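Long-range contacts in DNA polymerase III subunit beta (Helicobacter pylori 26695, PDB 4S3I), which tethers DNA polymerases and other proteins to DNA as a ring-shaped sliding clamp and so confers processivity on replication: residues T169-G174 against Y182-K187; T283-N288 against E315-L320. All coordinates share one frame; numbering follows the deposited sequence.

Contact 1: T169-G174 against Y182-K187; sequences TLSVVG and YTQLEK
L170 and L185 pair across an antiparallel beta hairpin, strands 169-175 and 179-185 of the sliding clamp's central domain, as a hydrogen-bonded pair. The strand segments run at 167° to each other, 4.6 Å apart at closest approach. L170 N reaches L185 O at 2.9 Å, and the return bond from L185 N to L170 O measures 2.8 Å; V172 and T183 repeat this reciprocal pattern two residues on. Between these pairs a bent CA-H...O contact joins S171 CA to T183 O at 3.3 Å.

The side chain of L185 can be traced outward from the backbone. Its CB rests 3.4 Å from L170 O and its CG 3.6 Å from the same oxygen, so the carbonyl is flanked by carbon as well as gripped by an amide. With CG anti to the carbonyl carbon (chi1 -53°), the chain goes on to CD1, which meets V172 CG2 at 4.0 Å and, slightly farther off, L170 CD2. L170, V172, T183 and L185 all line the sheet face covered by helix 135-143, where F135 touches L185 and A139 touches T183. T183 OG1 bonds to the backbone oxygen of K366.

The other face carries S171, V173, Y182 and Q184. Here the ring of Y182 meets that of Y247, their planes at about 30°, while Y182 CB meets V173 CG2 at 4.0 Å.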
ATOM      1  N   THR A 169      39.621   9.724  -1.919  1.00 35.29           N
ATOM      2  CA  THR A 169      38.408   9.818  -1.133  1.00 34.21           C
ATOM      3  C   THR A 169      37.267  10.328  -1.986  1.00 33.83           C
ATOM      4  O   THR A 169      37.442  11.217  -2.825  1.00 35.97           O
ATOM      5  CB  THR A 169      38.557  10.708   0.134  1.00 56.98           C
ATOM      6  OG1 THR A 169      38.556  12.092  -0.236  1.00 63.97           O
ATOM      7  CG2 THR A 169      39.823  10.370   0.900  1.00 47.63           C
ATOM      8  N   LEU A 170      36.100   9.741  -1.767  1.00 33.13           N
ATOM      9  CA  LEU A 170      34.883  10.184  -2.417  1.00 33.94           C
ATOM     10  C   LEU A 170      33.955  10.688  -1.324  1.00 33.88           C
ATOM     11  O   LEU A 170      33.631   9.953  -0.380  1.00 31.12           O
ATOM     12  CB  LEU A 170      34.232   9.022  -3.163  1.00 32.09           C
ATOM     13  CG  LEU A 170      32.792   9.223  -3.641  1.00 36.38           C
ATOM     14  CD1 LEU A 170      32.715  10.391  -4.623  1.00 33.38           C
ATOM     15  CD2 LEU A 170      32.283   7.945  -4.287  1.00 33.66           C
ATOM     16  N   SER A 171      33.546  11.949  -1.430  1.00 31.89           N
ATOM     17  CA  SER A 171      32.586  12.497  -0.481  1.00 31.27           C
ATOM     18  C   SER A 171      31.201  12.506  -1.108  1.00 32.71           C
ATOM     19  O   SER A 171      31.041  12.832  -2.290  1.00 34.86           O
ATOM     20  CB  SER A 171      32.981  13.909  -0.049  1.00 42.34           C
ATOM     21  OG  SER A 171      34.291  13.925   0.476  1.00 42.72           O
ATOM     22  N   VAL A 172      30.210  12.149  -0.302  1.00 30.03           N
ATOM     23  CA  VAL A 172      28.827  12.059  -0.751  1.00 29.58           C
ATOM     24  C   VAL A 172      28.012  12.947   0.169  1.00 29.31           C
ATOM     25  O   VAL A 172      28.080  12.805   1.394  1.00 28.96           O
ATOM     26  CB  VAL A 172      28.331  10.606  -0.730  1.00 28.98           C
ATOM     27  CG1 VAL A 172      26.929  10.518  -1.260  1.00 28.61           C
ATOM     28  CG2 VAL A 172      29.253   9.703  -1.555  1.00 29.34           C
ATOM     29  N   VAL A 173      27.275  13.893  -0.417  1.00 29.57           N
ATOM     30  CA  VAL A 173      26.588  14.947   0.343  1.00 29.54           C
ATOM     31  C   VAL A 173      25.194  15.216  -0.202  1.00 34.57           C
ATOM     32  O   VAL A 173      25.005  15.326  -1.423  1.00 29.79           O
ATOM     33  CB  VAL A 173      27.361  16.284   0.277  1.00 30.37           C
ATOM     34  CG1 VAL A 173      26.757  17.303   1.227  1.00 30.38           C
ATOM     35  CG2 VAL A 173      28.841  16.086   0.593  1.00 33.19           C
ATOM     36  N   GLY A 174      24.217  15.323   0.697  1.00 29.06           N
ATOM     37  CA  GLY A 174      22.896  15.799   0.324  1.00 29.04           C
ATOM     38  C   GLY A 174      22.494  16.907   1.284  1.00 31.93           C
ATOM     39  O   GLY A 174      22.875  16.875   2.456  1.00 28.96           O
ATOM     40  N   TYR A 182      26.274  13.977   5.133  1.00 27.91           N
ATOM     41  CA  TYR A 182      27.483  13.745   4.360  1.00 28.35           C
ATOM     42  C   TYR A 182      28.204  12.499   4.817  1.00 35.23           C
ATOM     43  O   TYR A 182      27.968  11.993   5.921  1.00 27.68           O
ATOM     44  CB  TYR A 182      28.427  14.945   4.456  1.00 29.03           C
ATOM     45  CG  TYR A 182      28.972  15.178   5.852  1.00 36.51           C
ATOM     46  CD1 TYR A 182      28.297  15.996   6.749  1.00 38.30           C
ATOM     47  CD2 TYR A 182      30.166  14.589   6.269  1.00 39.97           C
ATOM     48  CE1 TYR A 182      28.784  16.221   8.024  1.00 38.86           C
ATOM     49  CE2 TYR A 182      30.659  14.805   7.541  1.00 43.30           C
ATOM     50  CZ  TYR A 182      29.960  15.622   8.414  1.00 43.98           C
ATOM     51  OH  TYR A 182      30.439  15.852   9.683  1.00 50.19           O
ATOM     52  N   THR A 183      29.091  12.007   3.963  1.00 28.47           N
ATOM     53  CA  THR A 183      29.989  10.948   4.362  1.00 28.47           C
ATOM     54  C   THR A 183      31.239  11.078   3.540  1.00 29.20           C
ATOM     55  O   THR A 183      31.223  11.622   2.422  1.00 29.59           O
ATOM     56  CB  THR A 183      29.376   9.553   4.191  1.00 28.01           C
ATOM     57  OG1 THR A 183      30.245   8.569   4.772  1.00 29.29           O
ATOM     58  CG2 THR A 183      29.161   9.225   2.712  1.00 28.17           C
ATOM     59  N   GLN A 184      32.336  10.608   4.104  1.00 29.47           N
ATOM     60  CA  GLN A 184      33.587  10.608   3.383  1.00 35.69           C
ATOM     61  C   GLN A 184      34.028   9.155   3.256  1.00 37.71           C
ATOM     62  O   GLN A 184      34.207   8.458   4.261  1.00 35.19           O
ATOM     63  CB  GLN A 184      34.623  11.476   4.104  1.00 44.14           C
ATOM     64  CG  GLN A 184      35.766  11.944   3.207  1.00 62.14           C
ATOM     65  CD  GLN A 184      36.397  13.244   3.689  1.00 73.54           C
ATOM     66  OE1 GLN A 184      35.882  14.334   3.426  1.00 76.15           O
ATOM     67  NE2 GLN A 184      37.517  13.132   4.398  1.00 75.59           N
ATOM     68  N   LEU A 185      34.164   8.687   2.016  1.00 31.73           N
ATOM     69  CA  LEU A 185      34.577   7.311   1.764  1.00 30.68           C
ATOM     70  C   LEU A 185      36.057   7.292   1.397  1.00 38.18           C
ATOM     71  O   LEU A 185      36.456   7.783   0.336  1.00 36.87           O
ATOM     72  CB  LEU A 185      33.747   6.700   0.638  1.00 32.65           C
ATOM     73  CG  LEU A 185      32.236   6.823   0.853  1.00 38.20           C
ATOM     74  CD1 LEU A 185      31.482   6.548  -0.439  1.00 34.78           C
ATOM     75  CD2 LEU A 185      31.800   5.866   1.929  1.00 33.87           C
ATOM     76  N   GLU A 186      36.875   6.721   2.269  1.00 36.54           N
ATOM     77  CA  GLU A 186      38.311   6.738   2.040  1.00 43.88           C
ATOM     78  C   GLU A 186      38.800   5.440   1.418  1.00 41.17           C
ATOM     79  O   GLU A 186      38.057   4.451   1.352  1.00 37.66           O
ATOM     80  CB  GLU A 186      39.052   7.047   3.342  1.00 53.40           C
ATOM     81  CG  GLU A 186      38.729   8.426   3.900  1.00 66.16           C
ATOM     82  CD  GLU A 186      39.735   8.892   4.932  1.00 82.67           C
ATOM     83  OE1 GLU A 186      40.042  10.106   4.963  1.00 88.20           O
ATOM     84  OE2 GLU A 186      40.216   8.044   5.713  1.00 88.59           O
ATOM     85  N   LYS A 187      40.051   5.461   0.967  1.00 41.53           N
ATOM     86  CA  LYS A 187      40.691   4.300   0.352  1.00 47.71           C
ATOM     87  C   LYS A 187      39.872   3.766  -0.819  1.00 50.56           C
ATOM     88  O   LYS A 187      39.626   2.561  -0.945  1.00 55.26           O
ATOM     89  CB  LYS A 187      40.978   3.222   1.405  1.00 44.58           C
ATOM     90  CG  LYS A 187      41.558   3.819   2.684  1.00 46.15           C
ATOM     91  CD  LYS A 187      42.382   2.824   3.487  1.00 56.18           C
ATOM     92  CE  LYS A 187      43.121   3.538   4.621  1.00 60.63           C
ATOM     93  NZ  LYS A 187      43.970   2.631   5.450  1.00 64.25           N
TER

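Contact 2: T283-N288 against E315-L320; sequences TLEKNN and EKAFHL
The side chains of T283 and H319 leave the same face of the sheet next to each other and share a hydrogen bond of 3.1 Å between T283 OG1 and H319 ND1. The hydroxyl sits at the imidazole edge, near the ring plane, and either partner could supply the proton. T283 OG1 lies anti to the carbonyl carbon (chi1 -60°), which puts CG2 anti to the backbone N. This methyl also touches the ring, T283 CG2 lying 3.5 Å from H319 CE1, so the threonine meets the imidazole with both branches. On the same strands A317 CB packs against E285 CG at 3.9 Å.

The backbone pairing brings these side chains alongside each other. T283 and H319 form a non-hydrogen-bonded antiparallel pair with CA atoms 4.5 Å apart. The next pair is hydrogen-bonded: L284 N to F318 O at 2.7 Å, with an angle of 165° at the hydrogen, and F318 N to L284 O at 2.8 Å. L284 O also receives the CA hydrogen of A317. Beyond L284 the backbone of 285-288 turns, with a bond from E285 N to N288 O.

In the clamp's C-terminal domain, strand 318-323 is an outermost strand, within this chain, of the sheet whose next strands are 279-284 and 288-293. On the face opposite T283 and H319, L284 packs on L341 and F318 on C343, both from strand 338-343.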
ATOM      1  N   THR A 283      15.571  18.060  26.653  1.00 27.49           N
ATOM      2  CA  THR A 283      16.302  18.563  27.808  1.00 31.38           C
ATOM      3  C   THR A 283      17.282  17.518  28.281  1.00 32.48           C
ATOM      4  O   THR A 283      16.881  16.436  28.707  1.00 32.38           O
ATOM      5  CB  THR A 283      15.382  18.911  28.982  1.00 36.22           C
ATOM      6  OG1 THR A 283      14.443  19.926  28.594  1.00 35.90           O
ATOM      7  CG2 THR A 283      16.222  19.407  30.164  1.00 37.90           C
ATOM      8  N   LEU A 284      18.569  17.841  28.211  1.00 28.35           N
ATOM      9  CA  LEU A 284      19.597  16.916  28.672  1.00 34.47           C
ATOM     10  C   LEU A 284      20.080  17.285  30.077  1.00 35.65           C
ATOM     11  O   LEU A 284      20.434  18.442  30.338  1.00 33.27           O
ATOM     12  CB  LEU A 284      20.764  16.890  27.692  1.00 35.70           C
ATOM     13  CG  LEU A 284      20.411  16.260  26.349  1.00 37.13           C
ATOM     14  CD1 LEU A 284      21.573  16.380  25.398  1.00 35.90           C
ATOM     15  CD2 LEU A 284      20.049  14.796  26.557  1.00 38.81           C
ATOM     16  N   GLU A 285      20.063  16.300  30.973  1.00 34.72           N
ATOM     17  CA  GLU A 285      20.608  16.439  32.322  1.00 38.21           C
ATOM     18  C   GLU A 285      21.649  15.368  32.495  1.00 40.84           C
ATOM     19  O   GLU A 285      21.860  14.560  31.583  1.00 34.04           O
ATOM     20  CB  GLU A 285      19.516  16.268  33.383  1.00 32.57           C
ATOM     21  CG  GLU A 285      18.693  17.512  33.634  1.00 48.34           C
ATOM     22  CD  GLU A 285      17.464  17.239  34.502  1.00 65.09           C
ATOM     23  OE1 GLU A 285      17.288  16.082  34.958  1.00 67.52           O
ATOM     24  OE2 GLU A 285      16.672  18.184  34.718  1.00 68.74           O
ATOM     25  N   LYS A 286      22.282  15.324  33.665  1.00 35.26           N
ATOM     26  CA  LYS A 286      23.399  14.403  33.843  1.00 39.16           C
ATOM     27  C   LYS A 286      22.997  12.943  33.658  1.00 28.98           C
ATOM     28  O   LYS A 286      23.708  12.171  33.010  1.00 32.00           O
ATOM     29  CB  LYS A 286      24.094  14.603  35.191  1.00 49.77           C
ATOM     30  CG  LYS A 286      25.299  13.683  35.352  1.00 59.24           C
ATOM     31  CD  LYS A 286      26.074  13.937  36.633  1.00 67.36           C
ATOM     32  CE  LYS A 286      26.923  12.724  36.981  1.00 70.87           C
ATOM     33  NZ  LYS A 286      26.086  11.490  37.079  1.00 70.39           N
ATOM     34  N   ASN A 287      21.848  12.563  34.202  1.00 27.12           N
ATOM     35  CA  ASN A 287      21.411  11.175  34.085  1.00 29.47           C
ATOM     36  C   ASN A 287      19.997  11.040  33.547  1.00 30.05           C
ATOM     37  O   ASN A 287      19.325  10.049  33.815  1.00 27.25           O
ATOM     38  CB  ASN A 287      21.513  10.446  35.430  1.00 34.31           C
ATOM     39  CG  ASN A 287      22.938  10.291  35.895  1.00 41.50           C
ATOM     40  OD1 ASN A 287      23.416  11.085  36.707  1.00 44.24           O
ATOM     41  ND2 ASN A 287      23.639   9.270  35.375  1.00 35.68           N
ATOM     42  N   ASN A 288      19.552  12.028  32.776  1.00 27.71           N
ATOM     43  CA  ASN A 288      18.203  11.994  32.220  1.00 29.40           C
ATOM     44  C   ASN A 288      18.075  12.751  30.904  1.00 26.74           C
ATOM     45  O   ASN A 288      18.732  13.772  30.686  1.00 32.47           O
ATOM     46  CB  ASN A 288      17.190  12.554  33.234  1.00 36.84           C
ATOM     47  CG  ASN A 288      16.564  11.471  34.097  1.00 53.16           C
ATOM     48  OD1 ASN A 288      17.083  11.123  35.167  1.00 60.56           O
ATOM     49  ND2 ASN A 288      15.444  10.929  33.634  1.00 46.35           N
ATOM     50  N   GLU A 315      26.693  20.116  33.865  1.00 65.27           N
ATOM     51  CA  GLU A 315      26.619  20.630  35.228  1.00 78.64           C
ATOM     52  C   GLU A 315      25.305  21.363  35.461  1.00 76.95           C
ATOM     53  O   GLU A 315      25.043  21.859  36.555  1.00 81.08           O
ATOM     54  CB  GLU A 315      27.814  21.538  35.539  1.00 91.49           C
ATOM     55  CG  GLU A 315      28.713  21.012  36.656  1.00104.93           C
ATOM     56  CD  GLU A 315      27.984  20.864  37.988  1.00115.58           C
ATOM     57  OE1 GLU A 315      27.621  19.722  38.348  1.00116.68           O
ATOM     58  OE2 GLU A 315      27.780  21.891  38.675  1.00119.15           O
ATOM     59  N   LYS A 316      24.484  21.415  34.419  1.00 76.50           N
ATOM     60  CA  LYS A 316      23.191  22.091  34.455  1.00 78.50           C
ATOM     61  C   LYS A 316      22.464  21.779  33.152  1.00 75.90           C
ATOM     62  O   LYS A 316      23.092  21.702  32.095  1.00 79.86           O
ATOM     63  CB  LYS A 316      23.375  23.602  34.596  1.00 81.18           C
ATOM     64  CG  LYS A 316      24.202  24.223  33.476  1.00 84.83           C
ATOM     65  CD  LYS A 316      24.405  25.715  33.685  1.00 88.06           C
ATOM     66  CE  LYS A 316      25.143  26.348  32.511  1.00 87.85           C
ATOM     67  NZ  LYS A 316      24.283  26.466  31.302  1.00 87.44           N
ATOM     68  N   ALA A 317      21.146  21.615  33.231  1.00 63.98           N
ATOM     69  CA  ALA A 317      20.334  21.165  32.092  1.00 56.66           C
ATOM     70  C   ALA A 317      20.624  21.885  30.763  1.00 49.74           C
ATOM     71  O   ALA A 317      20.738  23.111  30.717  1.00 48.52           O
ATOM     72  CB  ALA A 317      18.846  21.242  32.437  1.00 50.10           C
ATOM     73  N   PHE A 318      20.759  21.104  29.693  1.00 39.49           N
ATOM     74  CA  PHE A 318      20.937  21.647  28.350  1.00 35.62           C
ATOM     75  C   PHE A 318      19.606  21.508  27.606  1.00 33.43           C
ATOM     76  O   PHE A 318      19.039  20.413  27.534  1.00 39.12           O
ATOM     77  CB  PHE A 318      22.059  20.891  27.633  1.00 36.23           C
ATOM     78  CG  PHE A 318      22.350  21.388  26.233  1.00 44.39           C
ATOM     79  CD1 PHE A 318      23.098  22.545  26.027  1.00 55.48           C
ATOM     80  CD2 PHE A 318      21.908  20.672  25.125  1.00 41.35           C
ATOM     81  CE1 PHE A 318      23.379  23.000  24.737  1.00 61.72           C
ATOM     82  CE2 PHE A 318      22.183  21.118  23.827  1.00 49.38           C
ATOM     83  CZ  PHE A 318      22.918  22.284  23.635  1.00 57.04           C
ATOM     84  N   HIS A 319      19.097  22.615  27.076  1.00 32.03           N
ATOM     85  CA  HIS A 319      17.821  22.598  26.369  1.00 38.12           C
ATOM     86  C   HIS A 319      18.026  22.799  24.870  1.00 41.63           C
ATOM     87  O   HIS A 319      18.718  23.734  24.454  1.00 46.35           O
ATOM     88  CB  HIS A 319      16.895  23.683  26.911  1.00 42.89           C
ATOM     89  CG  HIS A 319      16.660  23.595  28.388  1.00 53.51           C
ATOM     90  ND1 HIS A 319      15.750  22.719  28.947  1.00 58.55           N
ATOM     91  CD2 HIS A 319      17.208  24.276  29.420  1.00 56.03           C
ATOM     92  CE1 HIS A 319      15.754  22.865  30.260  1.00 57.01           C
ATOM     93  NE2 HIS A 319      16.628  23.802  30.574  1.00 57.60           N
ATOM     94  N   LEU A 320      17.421  21.927  24.063  1.00 34.08           N
ATOM     95  CA  LEU A 320      17.569  21.992  22.598  1.00 32.79           C
ATOM     96  C   LEU A 320      16.229  21.786  21.871  1.00 28.62           C
ATOM     97  O   LEU A 320      15.558  20.772  22.080  1.00 29.02           O
ATOM     98  CB  LEU A 320      18.583  20.947  22.128  1.00 27.95           C
ATOM     99  CG  LEU A 320      18.918  20.937  20.639  1.00 31.14           C
ATOM    100  CD1 LEU A 320      19.697  22.195  20.259  1.00 35.09           C
ATOM    101  CD2 LEU A 320      19.700  19.675  20.279  1.00 27.39           C
TER

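Overall arrangement
Both contacts pair antiparallel strands, yet they lie in different domains of the clamp, with centres 33 Å apart and nearest atoms about 16 Å apart. Contact 1 is largely buried, joins neighbours in sequence within a hairpin, and buries 449 Å² between its segments; both its strands are interior to their sheet. Contact 2 is partly buried, joins segments with 26 residues between them, and buries 264 Å² where one partner ends the sheet within this chain. The chemistry follows: four bridges and a largely aliphatic face beneath a helix in contact 1, two bridges and a threonine-histidine hydrogen bond in contact 2. No strand is shared.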